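Local coordinates for protein lectin 2 (Agrocybe aegerita, PDB 4TQJ) that specifically recognises and binds N-acetylglucosamine at the non-reducing end of sugar chains, using a beta-propeller scaffold, at residues I5-P10 with W167-H172; L62-T67 with R118-I123; D130-G135 with V139-N144; L155-F160 with L185-F190. The protein carries 1 engineered substitution. One frame throughout, in Å; residues are numbered along the deposited sequence.

Contact 1: residues I5-P10 with W167-H172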
loop_
_atom_site.group_PDB
_atom_site.type_symbol
_atom_site.label_atom_id
_atom_site.label_comp_id
_atom_site.label_asym_id
_atom_site.label_seq_id
_atom_site.Cartn_x
_atom_site.Cartn_y
_atom_site.Cartn_z
ATOM N N ILE A 5 -5.859 -20.791 0.269
ATOM C CA ILE A 5 -4.733 -21.128 1.124
ATOM C C ILE A 5 -4.356 -22.579 0.884
ATOM O O ILE A 5 -5.188 -23.463 1.073
ATOM C CB ILE A 5 -5.114 -20.925 2.592
ATOM C CG1 ILE A 5 -5.315 -19.433 2.854
ATOM C CG2 ILE A 5 -4.054 -21.505 3.522
ATOM C CD1 ILE A 5 -5.851 -19.134 4.214
ATOM N N THR A 6 -3.123 -22.814 0.443
ATOM C CA THR A 6 -2.642 -24.171 0.165
ATOM C C THR A 6 -1.450 -24.486 1.056
ATOM O O THR A 6 -0.946 -23.610 1.744
ATOM C CB THR A 6 -2.240 -24.390 -1.340
ATOM O OG1 THR A 6 -1.017 -23.704 -1.634
ATOM C CG2 THR A 6 -3.331 -23.921 -2.287
ATOM N N GLN A 7 -1.010 -25.741 1.064
ATOM C CA GLN A 7 0.177 -26.120 1.823
ATOM C C GLN A 7 1.427 -25.423 1.288
ATOM O O GLN A 7 2.256 -24.940 2.056
ATOM C CB GLN A 7 0.359 -27.643 1.806
ATOM C CG GLN A 7 -0.837 -28.374 2.389
ATOM C CD GLN A 7 -0.712 -29.873 2.346
ATOM O OE1 GLN A 7 -1.721 -30.573 2.277
ATOM N NE2 GLN A 7 0.522 -30.380 2.383
ATOM N N ASP A 8 1.556 -25.365 -0.034
ATOM C CA ASP A 8 2.728 -24.742 -0.646
ATOM C C ASP A 8 2.660 -23.214 -0.554
ATOM O O ASP A 8 3.674 -22.535 -0.410
ATOM C CB ASP A 8 2.847 -25.169 -2.112
ATOM C CG ASP A 8 3.286 -26.614 -2.261
ATOM O OD1 ASP A 8 3.862 -27.164 -1.298
ATOM O OD2 ASP A 8 3.056 -27.208 -3.336
ATOM N N LEU A 9 1.456 -22.682 -0.654
ATOM C CA LEU A 9 1.254 -21.234 -0.606
ATOM C C LEU A 9 0.223 -20.911 0.458
ATOM O O LEU A 9 -0.933 -20.652 0.154
ATOM C CB LEU A 9 0.802 -20.726 -1.978
ATOM C CG LEU A 9 1.882 -20.796 -3.055
ATOM C CD1 LEU A 9 1.300 -20.558 -4.453
ATOM C CD2 LEU A 9 2.990 -19.793 -2.756
ATOM N N PRO A 10 0.636 -20.963 1.726
ATOM C CA PRO A 10 -0.299 -20.699 2.818
ATOM C C PRO A 10 -0.704 -19.224 2.933
ATOM O O PRO A 10 -1.690 -18.916 3.619
ATOM C CB PRO A 10 0.495 -21.142 4.050
ATOM C CG PRO A 10 1.906 -20.944 3.653
ATOM C CD PRO A 10 1.959 -21.373 2.226
ATOM N N TRP A 167 -4.993 -38.701 7.951
ATOM C CA TRP A 167 -4.455 -37.748 6.985
ATOM C C TRP A 167 -2.924 -37.671 7.074
ATOM O O TRP A 167 -2.348 -37.605 8.170
ATOM C CB TRP A 167 -5.149 -36.382 7.106
ATOM C CG TRP A 167 -6.582 -36.477 6.665
ATOM C CD1 TRP A 167 -7.631 -36.976 7.393
ATOM C CD2 TRP A 167 -7.124 -36.101 5.390
ATOM N NE1 TRP A 167 -8.787 -36.922 6.653
ATOM C CE2 TRP A 167 -8.508 -36.389 5.423
ATOM C CE3 TRP A 167 -6.580 -35.537 4.233
ATOM C CZ2 TRP A 167 -9.355 -36.139 4.336
ATOM C CZ3 TRP A 167 -7.422 -35.284 3.155
ATOM C CH2 TRP A 167 -8.794 -35.589 3.214
ATOM N N ARG A 168 -2.280 -37.724 5.911
ATOM C CA ARG A 168 -0.826 -37.772 5.812
ATOM C C ARG A 168 -0.293 -36.789 4.778
ATOM O O ARG A 168 -0.806 -36.696 3.658
ATOM C CB ARG A 168 -0.364 -39.181 5.413
ATOM C CG ARG A 168 -0.748 -40.281 6.395
ATOM C CD ARG A 168 0.090 -40.207 7.678
ATOM N NE ARG A 168 -0.219 -41.294 8.605
ATOM C CZ ARG A 168 -1.170 -41.230 9.532
ATOM N NH1 ARG A 168 -1.905 -40.135 9.665
ATOM N NH2 ARG A 168 -1.382 -42.263 10.336
ATOM N N LEU A 169 0.771 -36.087 5.150
ATOM C CA LEU A 169 1.421 -35.158 4.250
ATOM C C LEU A 169 2.048 -35.837 3.042
ATOM O O LEU A 169 2.200 -35.206 2.004
ATOM C CB LEU A 169 2.450 -34.327 5.004
ATOM C CG LEU A 169 1.748 -33.398 5.986
ATOM C CD1 LEU A 169 2.704 -32.960 7.077
ATOM C CD2 LEU A 169 1.149 -32.213 5.236
ATOM N N ASP A 170 2.381 -37.125 3.154
ATOM C CA ASP A 170 2.904 -37.847 1.994
ATOM C C ASP A 170 1.833 -38.466 1.083
ATOM O O ASP A 170 2.158 -39.058 0.054
ATOM C CB ASP A 170 3.975 -38.881 2.405
ATOM C CG ASP A 170 3.413 -40.050 3.210
ATOM O OD1 ASP A 170 2.232 -40.018 3.622
ATOM O OD2 ASP A 170 4.173 -41.009 3.454
ATOM N N ARG A 171 0.559 -38.295 1.432
ATOM C CA ARG A 171 -0.519 -38.915 0.683
ATOM C C ARG A 171 -1.648 -37.968 0.255
ATOM O O ARG A 171 -2.252 -38.158 -0.799
ATOM C CB ARG A 171 -1.099 -40.085 1.492
ATOM C CG ARG A 171 -0.117 -41.242 1.675
ATOM C CD ARG A 171 -0.676 -42.383 2.529
ATOM N NE ARG A 171 -1.924 -42.916 1.999
ATOM C CZ ARG A 171 -2.010 -43.806 1.011
ATOM N NH1 ARG A 171 -0.914 -44.264 0.422
ATOM N NH2 ARG A 171 -3.203 -44.226 0.602
ATOM N N HIS A 172 -1.897 -36.949 1.065
ATOM C CA HIS A 172 -3.120 -36.147 0.985
ATOM C C HIS A 172 -2.828 -34.651 0.969
ATOM O O HIS A 172 -1.729 -34.226 1.324
ATOM C CB HIS A 172 -4.017 -36.488 2.181
ATOM C CG HIS A 172 -4.161 -37.962 2.410
ATOM N ND1 HIS A 172 -3.863 -38.562 3.616
ATOM C CD2 HIS A 172 -4.522 -38.961 1.571
ATOM C CE1 HIS A 172 -4.055 -39.866 3.515
ATOM N NE2 HIS A 172 -4.455 -40.135 2.285
HETATM O O HOH W 1 -2.190 -32.939 3.773
HETATM O O HOH W 2 0.790 -33.037 1.146
#
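Q7 crosses from the N-terminal segment 5-10 to meet L169 and, through water, the backbone of 167-172. Its CB already points toward that segment. With CG anti to the carbonyl carbon (chi1 -59°) and the chain extended beyond it (chi2 178°), the carboxamide is carried well out from the 5-10 backbone. CG packs against the hydroxyl end of Y119. At the tip, NE2 lies 3.4 Å from L169 CD2, an amide nitrogen against a methyl, and donates to a water at 2.9 Å. That water gives its own protons to L169 O and H172 O. OE1 accepts from a second water, 2.8 Å away, which also donates to H172 O, and takes a further bond from the backbone N of R174. Both ends of the amide are therefore held, which fixes its flip, and H172 O is gripped by two waters. The 167-172 turn is itself steadied by H172, whose ND1 accepts from R168 N at 2.9 Å while NE2 binds D192. Strand 4-5 runs beside strand 173-177 as an added antiparallel strand, with I5 paired to L176, and the Q7 side chain touches strands 117-121 and 173-177, at Y119 and L173.

Contact 2: residues L62-T67 with R118-I123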
loop_
_atom_site.group_PDB
_atom_site.type_symbol
_atom_site.label_atom_id
_atom_site.label_comp_id
_atom_site.label_asym_id
_atom_site.label_seq_id
_atom_site.Cartn_x
_atom_site.Cartn_y
_atom_site.Cartn_z
ATOM N N LEU A 62 4.873 -17.065 9.059
ATOM C CA LEU A 62 3.921 -16.557 8.079
ATOM C C LEU A 62 3.688 -15.050 8.214
ATOM O O LEU A 62 4.281 -14.406 9.073
ATOM C CB LEU A 62 2.585 -17.300 8.214
ATOM C CG LEU A 62 2.606 -18.835 8.050
ATOM C CD1 LEU A 62 1.294 -19.444 8.512
ATOM C CD2 LEU A 62 2.933 -19.255 6.620
ATOM N N ILE A 63 2.835 -14.507 7.345
ATOM C CA ILE A 63 2.382 -13.121 7.419
ATOM C C ILE A 63 0.867 -13.117 7.352
ATOM O O ILE A 63 0.283 -13.757 6.475
ATOM C CB ILE A 63 2.873 -12.282 6.229
ATOM C CG1 ILE A 63 4.393 -12.232 6.189
ATOM C CG2 ILE A 63 2.313 -10.862 6.312
ATOM C CD1 ILE A 63 4.951 -11.052 6.951
ATOM N N ALA A 64 0.220 -12.431 8.287
ATOM C CA ALA A 64 -1.226 -12.252 8.208
ATOM C C ALA A 64 -1.674 -11.035 8.999
ATOM O O ALA A 64 -0.955 -10.552 9.876
ATOM C CB ALA A 64 -1.950 -13.505 8.689
ATOM N N ASP A 65 -2.860 -10.535 8.686
ATOM C CA ASP A 65 -3.400 -9.408 9.426
ATOM C C ASP A 65 -4.091 -9.943 10.672
ATOM O O ASP A 65 -5.226 -10.422 10.610
ATOM C CB ASP A 65 -4.376 -8.593 8.569
ATOM C CG ASP A 65 -4.900 -7.356 9.302
ATOM O OD1 ASP A 65 -4.439 -7.111 10.427
ATOM O OD2 ASP A 65 -5.754 -6.630 8.756
ATOM N N THR A 66 -3.389 -9.884 11.796
ATOM C CA THR A 66 -3.921 -10.374 13.057
ATOM C C THR A 66 -4.621 -9.297 13.881
ATOM O O THR A 66 -5.160 -9.592 14.943
ATOM C CB THR A 66 -2.820 -10.988 13.931
ATOM O OG1 THR A 66 -1.929 -9.954 14.361
ATOM C CG2 THR A 66 -2.042 -12.047 13.153
ATOM N N THR A 67 -4.621 -8.059 13.410
ATOM C CA THR A 67 -5.190 -6.979 14.216
ATOM C C THR A 67 -6.403 -6.333 13.570
ATOM O O THR A 67 -7.214 -5.720 14.249
ATOM C CB THR A 67 -4.156 -5.885 14.530
ATOM O OG1 THR A 67 -3.707 -5.272 13.311
ATOM C CG2 THR A 67 -2.971 -6.468 15.291
ATOM N N ARG A 118 -0.511 -25.715 9.889
ATOM C CA ARG A 118 -1.002 -24.545 10.601
ATOM C C ARG A 118 -1.138 -23.375 9.639
ATOM O O ARG A 118 -0.186 -23.022 8.956
ATOM C CB ARG A 118 -0.072 -24.198 11.774
ATOM C CG ARG A 118 -0.316 -25.077 13.006
ATOM C CD ARG A 118 0.893 -25.146 13.955
ATOM N NE ARG A 118 2.013 -25.886 13.382
ATOM C CZ ARG A 118 3.188 -26.048 13.984
ATOM N NH1 ARG A 118 3.390 -25.543 15.190
ATOM N NH2 ARG A 118 4.161 -26.732 13.390
ATOM N N TYR A 119 -2.330 -22.790 9.592
ATOM C CA TYR A 119 -2.648 -21.687 8.685
ATOM C C TYR A 119 -3.203 -20.510 9.466
ATOM O O TYR A 119 -3.664 -20.666 10.597
ATOM C CB TYR A 119 -3.744 -22.099 7.707
ATOM C CG TYR A 119 -3.404 -23.192 6.713
ATOM C CD1 TYR A 119 -2.154 -23.275 6.121
ATOM C CD2 TYR A 119 -4.366 -24.124 6.342
ATOM C CE1 TYR A 119 -1.866 -24.286 5.194
ATOM C CE2 TYR A 119 -4.091 -25.118 5.423
ATOM C CZ TYR A 119 -2.845 -25.202 4.856
ATOM O OH TYR A 119 -2.591 -26.189 3.925
ATOM N N LEU A 120 -3.180 -19.341 8.841
ATOM C CA LEU A 120 -3.853 -18.156 9.366
ATOM C C LEU A 120 -4.869 -17.691 8.343
ATOM O O LEU A 120 -4.529 -17.488 7.179
ATOM C CB LEU A 120 -2.842 -17.041 9.618
ATOM C CG LEU A 120 -1.801 -17.400 10.671
ATOM C CD1 LEU A 120 -0.538 -16.547 10.530
ATOM C CD2 LEU A 120 -2.406 -17.308 12.065
ATOM N N ALA A 121 -6.114 -17.518 8.774
ATOM C CA ALA A 121 -7.194 -17.209 7.841
ATOM C C ALA A 121 -8.395 -16.563 8.534
ATOM O O ALA A 121 -8.753 -16.929 9.648
ATOM C CB ALA A 121 -7.632 -18.483 7.110
ATOM N N ASP A 122 -9.015 -15.614 7.846
ATOM C CA ASP A 122 -10.221 -14.947 8.328
ATOM C C ASP A 122 -11.441 -15.799 8.014
ATOM O O ASP A 122 -12.253 -15.448 7.168
ATOM C CB ASP A 122 -10.346 -13.580 7.662
ATOM C CG ASP A 122 -11.525 -12.769 8.182
ATOM O OD1 ASP A 122 -12.151 -13.165 9.191
ATOM O OD2 ASP A 122 -11.807 -11.719 7.571
ATOM N N ILE A 123 -11.559 -16.932 8.693
ATOM C CA ILE A 123 -12.622 -17.887 8.395
ATOM C C ILE A 123 -14.002 -17.394 8.821
ATOM O O ILE A 123 -15.017 -17.952 8.403
ATOM C CB ILE A 123 -12.335 -19.252 9.026
ATOM C CG1 ILE A 123 -11.903 -19.087 10.470
ATOM C CG2 ILE A 123 -11.211 -19.976 8.274
ATOM C CD1 ILE A 123 -11.382 -20.363 11.060
#
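L62 and A64 pack on L120 in an apolar contact between the first strands of two successive propeller blades. Strands 60-64 and 117-121 belong to different four-stranded antiparallel sheets. Their short segments run nearly parallel, 19° apart, and approach to 7.9 Å. This is too wide for sheet pairing but right for side chains that meet between two sheets. L120 is the residue both partners meet: its CG is anti to the carbonyl carbon (chi1 -63°), which carries CD1 to A64 CB and L62 CB. A64 CB lies 3.8 Å from L120 CB and equally close to L120 CD1, touching both the root and one branch of the leucine. L62 approaches obliquely, its CB 4.0 Å from L120 CD1, and its own CD1 reaches on to the backbone, 3.9 Å from R118 O. V75 and I131 also touch L120, while P10 touches L62. The chain leaves strand 60-64 through an Asx turn, in which D65 OD1 accepts from T67 N at 3.1 Å and also from G68 N. D122 plays a comparable part after strand 117-121, accepting from T126 N and G127 N, consistent with the repeated aspartate- and glycine-rich turns of this propeller family. Backbone pairing of L62 with V75, A64 with D73, Y119 with I132 and A121 with D130 is within each blade; just beyond the strand, D65 bonds to A129 of the next blade. Between the two strands themselves, cohesion is accordingly van der Waals contact between apolar groups.

Contact 3: residues D130-G135 with V139-N144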
loop_
_atom_site.group_PDB
_atom_site.type_symbol
_atom_site.label_atom_id
_atom_site.label_comp_id
_atom_site.label_asym_id
_atom_site.label_seq_id
_atom_site.Cartn_x
_atom_site.Cartn_y
_atom_site.Cartn_z
ATOM N N ASP A 130 -8.009 -15.733 12.065
ATOM C CA ASP A 130 -8.035 -16.770 13.092
ATOM C C ASP A 130 -6.871 -17.738 12.887
ATOM O O ASP A 130 -6.263 -17.795 11.811
ATOM C CB ASP A 130 -9.353 -17.559 13.040
ATOM C CG ASP A 130 -10.551 -16.740 13.488
ATOM O OD1 ASP A 130 -10.375 -15.537 13.763
ATOM O OD2 ASP A 130 -11.677 -17.301 13.540
ATOM N N ILE A 131 -6.569 -18.514 13.917
ATOM C CA ILE A 131 -5.584 -19.563 13.796
ATOM C C ILE A 131 -6.328 -20.851 13.510
ATOM O O ILE A 131 -7.254 -21.227 14.241
ATOM C CB ILE A 131 -4.779 -19.731 15.082
ATOM C CG1 ILE A 131 -4.058 -18.430 15.434
ATOM C CG2 ILE A 131 -3.794 -20.870 14.929
ATOM C CD1 ILE A 131 -3.482 -18.434 16.835
ATOM N N ILE A 132 -5.957 -21.508 12.421
ATOM C CA ILE A 132 -6.562 -22.788 12.093
ATOM C C ILE A 132 -5.482 -23.823 11.863
ATOM O O ILE A 132 -4.597 -23.648 11.029
ATOM C CB ILE A 132 -7.549 -22.676 10.894
ATOM C CG1 ILE A 132 -8.064 -24.052 10.463
ATOM C CG2 ILE A 132 -6.932 -21.951 9.726
ATOM C CD1 ILE A 132 -9.336 -23.935 9.616
ATOM N N GLY A 133 -5.539 -24.902 12.630
ATOM C CA GLY A 133 -4.521 -25.926 12.526
ATOM C C GLY A 133 -5.118 -27.286 12.271
ATOM O O GLY A 133 -6.107 -27.663 12.887
ATOM N N PHE A 134 -4.519 -28.018 11.345
ATOM C CA PHE A 134 -4.935 -29.388 11.071
ATOM C C PHE A 134 -4.072 -30.292 11.931
ATOM O O PHE A 134 -2.964 -30.656 11.546
ATOM C CB PHE A 134 -4.780 -29.710 9.583
ATOM C CG PHE A 134 -5.802 -29.016 8.700
ATOM C CD1 PHE A 134 -7.000 -29.644 8.378
ATOM C CD2 PHE A 134 -5.571 -27.736 8.209
ATOM C CE1 PHE A 134 -7.956 -29.006 7.574
ATOM C CE2 PHE A 134 -6.525 -27.093 7.400
ATOM C CZ PHE A 134 -7.707 -27.726 7.083
ATOM N N GLY A 135 -4.586 -30.628 13.112
ATOM C CA GLY A 135 -3.801 -31.328 14.111
ATOM C C GLY A 135 -4.065 -32.820 14.211
ATOM O O GLY A 135 -4.373 -33.479 13.217
ATOM N N VAL A 139 -9.441 -30.535 13.178
ATOM C CA VAL A 139 -9.174 -29.132 12.894
ATOM C C VAL A 139 -9.362 -28.324 14.160
ATOM O O VAL A 139 -10.466 -28.252 14.691
ATOM C CB VAL A 139 -10.152 -28.580 11.856
ATOM C CG1 VAL A 139 -9.842 -27.112 11.540
ATOM C CG2 VAL A 139 -10.123 -29.434 10.608
ATOM N N LEU A 140 -8.274 -27.735 14.644
ATOM C CA LEU A 140 -8.313 -26.892 15.825
ATOM C C LEU A 140 -8.346 -25.449 15.376
ATOM O O LEU A 140 -7.561 -25.049 14.512
ATOM C CB LEU A 140 -7.063 -27.102 16.685
ATOM C CG LEU A 140 -6.980 -28.309 17.614
ATOM C CD1 LEU A 140 -8.202 -28.371 18.498
ATOM C CD2 LEU A 140 -6.810 -29.599 16.828
ATOM N N VAL A 141 -9.253 -24.672 15.955
ATOM C CA VAL A 141 -9.333 -23.250 15.663
ATOM C C VAL A 141 -9.230 -22.426 16.946
ATOM O O VAL A 141 -9.846 -22.756 17.961
ATOM C CB VAL A 141 -10.639 -22.897 14.920
ATOM C CG1 VAL A 141 -10.875 -21.394 14.922
ATOM C CG2 VAL A 141 -10.597 -23.418 13.499
ATOM N N SER A 142 -8.428 -21.370 16.906
ATOM C CA SER A 142 -8.484 -20.360 17.954
ATOM C C SER A 142 -8.961 -19.071 17.325
ATOM O O SER A 142 -8.305 -18.515 16.445
ATOM C CB SER A 142 -7.130 -20.152 18.637
ATOM O OG SER A 142 -7.075 -18.849 19.209
ATOM N N ARG A 143 -10.127 -18.616 17.761
ATOM C CA ARG A 143 -10.716 -17.412 17.219
ATOM C C ARG A 143 -9.901 -16.185 17.631
ATOM O O ARG A 143 -9.480 -16.052 18.784
ATOM C CB ARG A 143 -12.191 -17.297 17.637
ATOM C CG ARG A 143 -13.097 -18.257 16.865
ATOM C CD ARG A 143 -14.350 -18.687 17.613
ATOM N NE ARG A 143 -15.428 -17.709 17.529
ATOM C CZ ARG A 143 -16.719 -18.018 17.433
ATOM N NH1 ARG A 143 -17.108 -19.282 17.386
ATOM N NH2 ARG A 143 -17.626 -17.052 17.367
ATOM N N ASN A 144 -9.678 -15.301 16.669
ATOM C CA ASN A 144 -8.989 -14.044 16.911
ATOM C C ASN A 144 -9.998 -13.035 17.427
ATOM O O ASN A 144 -10.840 -12.551 16.673
ATOM C CB ASN A 144 -8.357 -13.537 15.610
ATOM C CG ASN A 144 -7.577 -12.238 15.792
ATOM O OD1 ASN A 144 -7.820 -11.473 16.724
ATOM N ND2 ASN A 144 -6.636 -11.986 14.884
#
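V139 sits between I132 and F134 on one face of the sheet, each of its methyls taking a different partner. With CG1 anti to the backbone N (chi1 -179°), that methyl lies 3.7 Å from I132 CG1 and as near to I132 CD1. CG2 lies 3.8 Å from F134 CE1, at an oblique approach to the ring, and the two side chains run alongside each other. V141 CG2, two residues along on the same face, lies 4.0 Å from I132 CG1. L176, from the following blade, touches both I132 and F134. These residues occupy the non-hydrogen-bonded pairs I132-V141 and F134-V139 of a beta-hairpin formed by the two middle strands of a propeller blade. Between them, backbone hydrogen bonds run from G133 N to L140 O and from L140 N to G133 O, both 2.8 Å, and I131 and S142 exchange a further two. The I131 carbonyl also receives a CA-H...O contact from V141 CA, 3.2 Å away. I131 and S142 face the other side of the sheet, where S142 OG binds G151 O. Past S142, the D130 carboxylate takes over from the backbone: N144 N donates to OD1 at 3.0 Å, nearly straight (166°) but from above the carboxylate plane. D130 OD2 pairs with R124 in a salt bridge, and R143 CG lies 3.7 Å from D130 OD2. N144 ND2 donates to T66 O of the preceding blade.

Contact 4: residues L155-F160 with L185-F190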
loop_
_atom_site.group_PDB
_atom_site.type_symbol
_atom_site.label_atom_id
_atom_site.label_comp_id
_atom_site.label_asym_id
_atom_site.label_seq_id
_atom_site.Cartn_x
_atom_site.Cartn_y
_atom_site.Cartn_z
ATOM N N LEU A 155 -11.306 -27.786 19.228
ATOM C CA LEU A 155 -11.520 -28.778 18.187
ATOM C C LEU A 155 -12.881 -28.490 17.585
ATOM O O LEU A 155 -13.897 -28.704 18.235
ATOM C CB LEU A 155 -11.465 -30.186 18.785
ATOM C CG LEU A 155 -11.584 -31.392 17.851
ATOM C CD1 LEU A 155 -10.489 -31.378 16.794
ATOM C CD2 LEU A 155 -11.513 -32.685 18.657
ATOM N N VAL A 156 -12.903 -27.978 16.357
ATOM C CA VAL A 156 -14.151 -27.573 15.720
ATOM C C VAL A 156 -14.676 -28.587 14.707
ATOM O O VAL A 156 -15.838 -28.510 14.286
ATOM C CB VAL A 156 -14.031 -26.190 15.034
ATOM C CG1 VAL A 156 -13.525 -25.157 16.010
ATOM C CG2 VAL A 156 -13.130 -26.278 13.805
ATOM N N LEU A 157 -13.818 -29.523 14.316
ATOM C CA LEU A 157 -14.198 -30.562 13.371
ATOM C C LEU A 157 -13.301 -31.782 13.565
ATOM O O LEU A 157 -12.075 -31.665 13.504
ATOM C CB LEU A 157 -14.076 -30.047 11.936
ATOM C CG LEU A 157 -14.594 -30.984 10.839
ATOM C CD1 LEU A 157 -16.112 -31.119 10.940
ATOM C CD2 LEU A 157 -14.201 -30.488 9.454
ATOM N N LYS A 158 -13.906 -32.946 13.804
ATOM C CA LYS A 158 -13.145 -34.167 14.044
ATOM C C LYS A 158 -12.874 -34.942 12.756
ATOM O O LYS A 158 -13.378 -36.050 12.557
ATOM C CB LYS A 158 -13.854 -35.054 15.070
ATOM C CG LYS A 158 -14.019 -34.399 16.449
ATOM C CD LYS A 158 -14.442 -35.423 17.508
ATOM C CE LYS A 158 -14.557 -34.794 18.891
ATOM N NZ LYS A 158 -15.033 -35.775 19.919
ATOM N N ASP A 159 -12.048 -34.352 11.898
ATOM C CA ASP A 159 -11.753 -34.909 10.595
ATOM C C ASP A 159 -10.574 -34.131 10.030
ATOM O O ASP A 159 -10.230 -33.072 10.550
ATOM C CB ASP A 159 -12.953 -34.754 9.679
ATOM C CG ASP A 159 -13.018 -35.835 8.613
ATOM O OD1 ASP A 159 -11.987 -36.513 8.351
ATOM O OD2 ASP A 159 -14.109 -35.994 8.028
ATOM N N PHE A 160 -9.962 -34.651 8.971
ATOM C CA PHE A 160 -8.800 -34.005 8.349
ATOM C C PHE A 160 -7.567 -33.946 9.266
ATOM O O PHE A 160 -6.695 -33.112 9.066
ATOM C CB PHE A 160 -9.152 -32.585 7.880
ATOM C CG PHE A 160 -10.291 -32.535 6.910
ATOM C CD1 PHE A 160 -10.135 -33.000 5.606
ATOM C CD2 PHE A 160 -11.518 -32.021 7.292
ATOM C CE1 PHE A 160 -11.189 -32.963 4.710
ATOM C CE2 PHE A 160 -12.581 -31.988 6.402
ATOM C CZ PHE A 160 -12.416 -32.459 5.109
ATOM N N LEU A 185 -14.187 -19.184 3.697
ATOM C CA LEU A 185 -13.245 -20.243 3.332
ATOM C C LEU A 185 -13.681 -21.623 3.815
ATOM O O LEU A 185 -13.846 -21.839 5.010
ATOM C CB LEU A 185 -11.867 -19.931 3.895
ATOM C CG LEU A 185 -11.147 -18.737 3.273
ATOM C CD1 LEU A 185 -9.862 -18.458 4.024
ATOM C CD2 LEU A 185 -10.872 -18.984 1.805
ATOM N N ASP A 186 -13.833 -22.565 2.889
ATOM C CA ASP A 186 -14.182 -23.936 3.257
ATOM C C ASP A 186 -12.935 -24.802 3.350
ATOM O O ASP A 186 -11.853 -24.366 2.966
ATOM C CB ASP A 186 -15.147 -24.515 2.231
ATOM C CG ASP A 186 -16.269 -23.556 1.914
ATOM O OD1 ASP A 186 -16.944 -23.125 2.876
ATOM O OD2 ASP A 186 -16.445 -23.210 0.726
ATOM N N ILE A 187 -13.092 -26.014 3.880
ATOM C CA ILE A 187 -12.005 -26.980 3.919
ATOM C C ILE A 187 -12.105 -27.898 2.698
ATOM O O ILE A 187 -13.151 -28.486 2.427
ATOM C CB ILE A 187 -12.043 -27.838 5.203
ATOM C CG1 ILE A 187 -11.744 -26.977 6.440
ATOM C CG2 ILE A 187 -11.057 -29.010 5.085
ATOM C CD1 ILE A 187 -11.950 -27.693 7.784
ATOM N N VAL A 188 -11.021 -27.983 1.946
ATOM C CA VAL A 188 -10.954 -28.867 0.798
ATOM C C VAL A 188 -9.858 -29.888 1.041
ATOM O O VAL A 188 -8.687 -29.526 1.117
ATOM C CB VAL A 188 -10.607 -28.097 -0.476
ATOM C CG1 VAL A 188 -10.510 -29.060 -1.644
ATOM C CG2 VAL A 188 -11.646 -27.004 -0.739
ATOM N N GLY A 189 -10.231 -31.160 1.142
ATOM C CA GLY A 189 -9.262 -32.209 1.406
ATOM C C GLY A 189 -9.202 -33.291 0.339
ATOM O O GLY A 189 -10.220 -33.888 -0.004
ATOM N N PHE A 190 -8.003 -33.538 -0.188
ATOM C CA PHE A 190 -7.795 -34.598 -1.169
ATOM C C PHE A 190 -7.368 -35.838 -0.399
ATOM O O PHE A 190 -6.212 -35.963 -0.024
ATOM C CB PHE A 190 -6.705 -34.207 -2.177
ATOM C CG PHE A 190 -7.065 -33.028 -3.041
ATOM C CD1 PHE A 190 -7.302 -33.199 -4.407
ATOM C CD2 PHE A 190 -7.164 -31.752 -2.496
ATOM C CE1 PHE A 190 -7.627 -32.126 -5.199
ATOM C CE2 PHE A 190 -7.497 -30.658 -3.287
ATOM C CZ PHE A 190 -7.736 -30.844 -4.640
#
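Two torsions bring I187 and F160 together. I187 holds CG2 anti to its backbone N, with CG1 turned beside that nitrogen (chi1 -67°), while F160 sets CG anti to its carbonyl carbon. The methyl CG2 of I187 consequently stands over the middle of the F160 ring, 3.6 Å from the centroid and 12° off the normal, a CH-pi contact over the face. CG of D159 lies above the opposite face, offset toward the rim. D159 OD1 also accepts from F160 N at 2.8 Å, on its anti side and tilted out of the carboxylate plane, which ties the backbone at the ring's root. F160 itself has a left-handed backbone conformation, with its side chain pointing toward strand 186-190. G189, with no side chain, has its CA 3.9 Å from F160 CE1. L157 CD2 lies in the ring plane at the edge of F160 and meets I187 CD1 tip to tip at 4.0 Å. I187 thus has one branch on the aromatic face and the other against a leucine methyl. The contact joins the outermost strand of one blade, 154-157, and the loop after it to strand 186-190 of the next. F134 and V139 of the first blade touch I187, S198 of strand 195-198 touches L157 and F160, and the F160 ring meets that of W167 with the planes inclined.

Contacts 2, 3 and 4 follow one blade, strands 117-121, 130-134, 139-142 and 154-157, from its inner strand to its outer one. Contact 2 joins it to the preceding blade and contact 4 to the following one. Their centres are spaced 10 Å from contact 2 to 3 and 10 Å from 3 to 4. V139 N and L157 O, 2.9 Å apart, link contacts 3 and 4 in the sheet. Contact 1 lies closest to the centre of the chain, about 10 Å from it. It touches contact 2 through I5 CD1 and A121 CB, 3.5 Å apart, and contact 4 through H172 CB and F190 O, 3.2 Å apart, but its nearest atoms stay about 6 Å from contact 3.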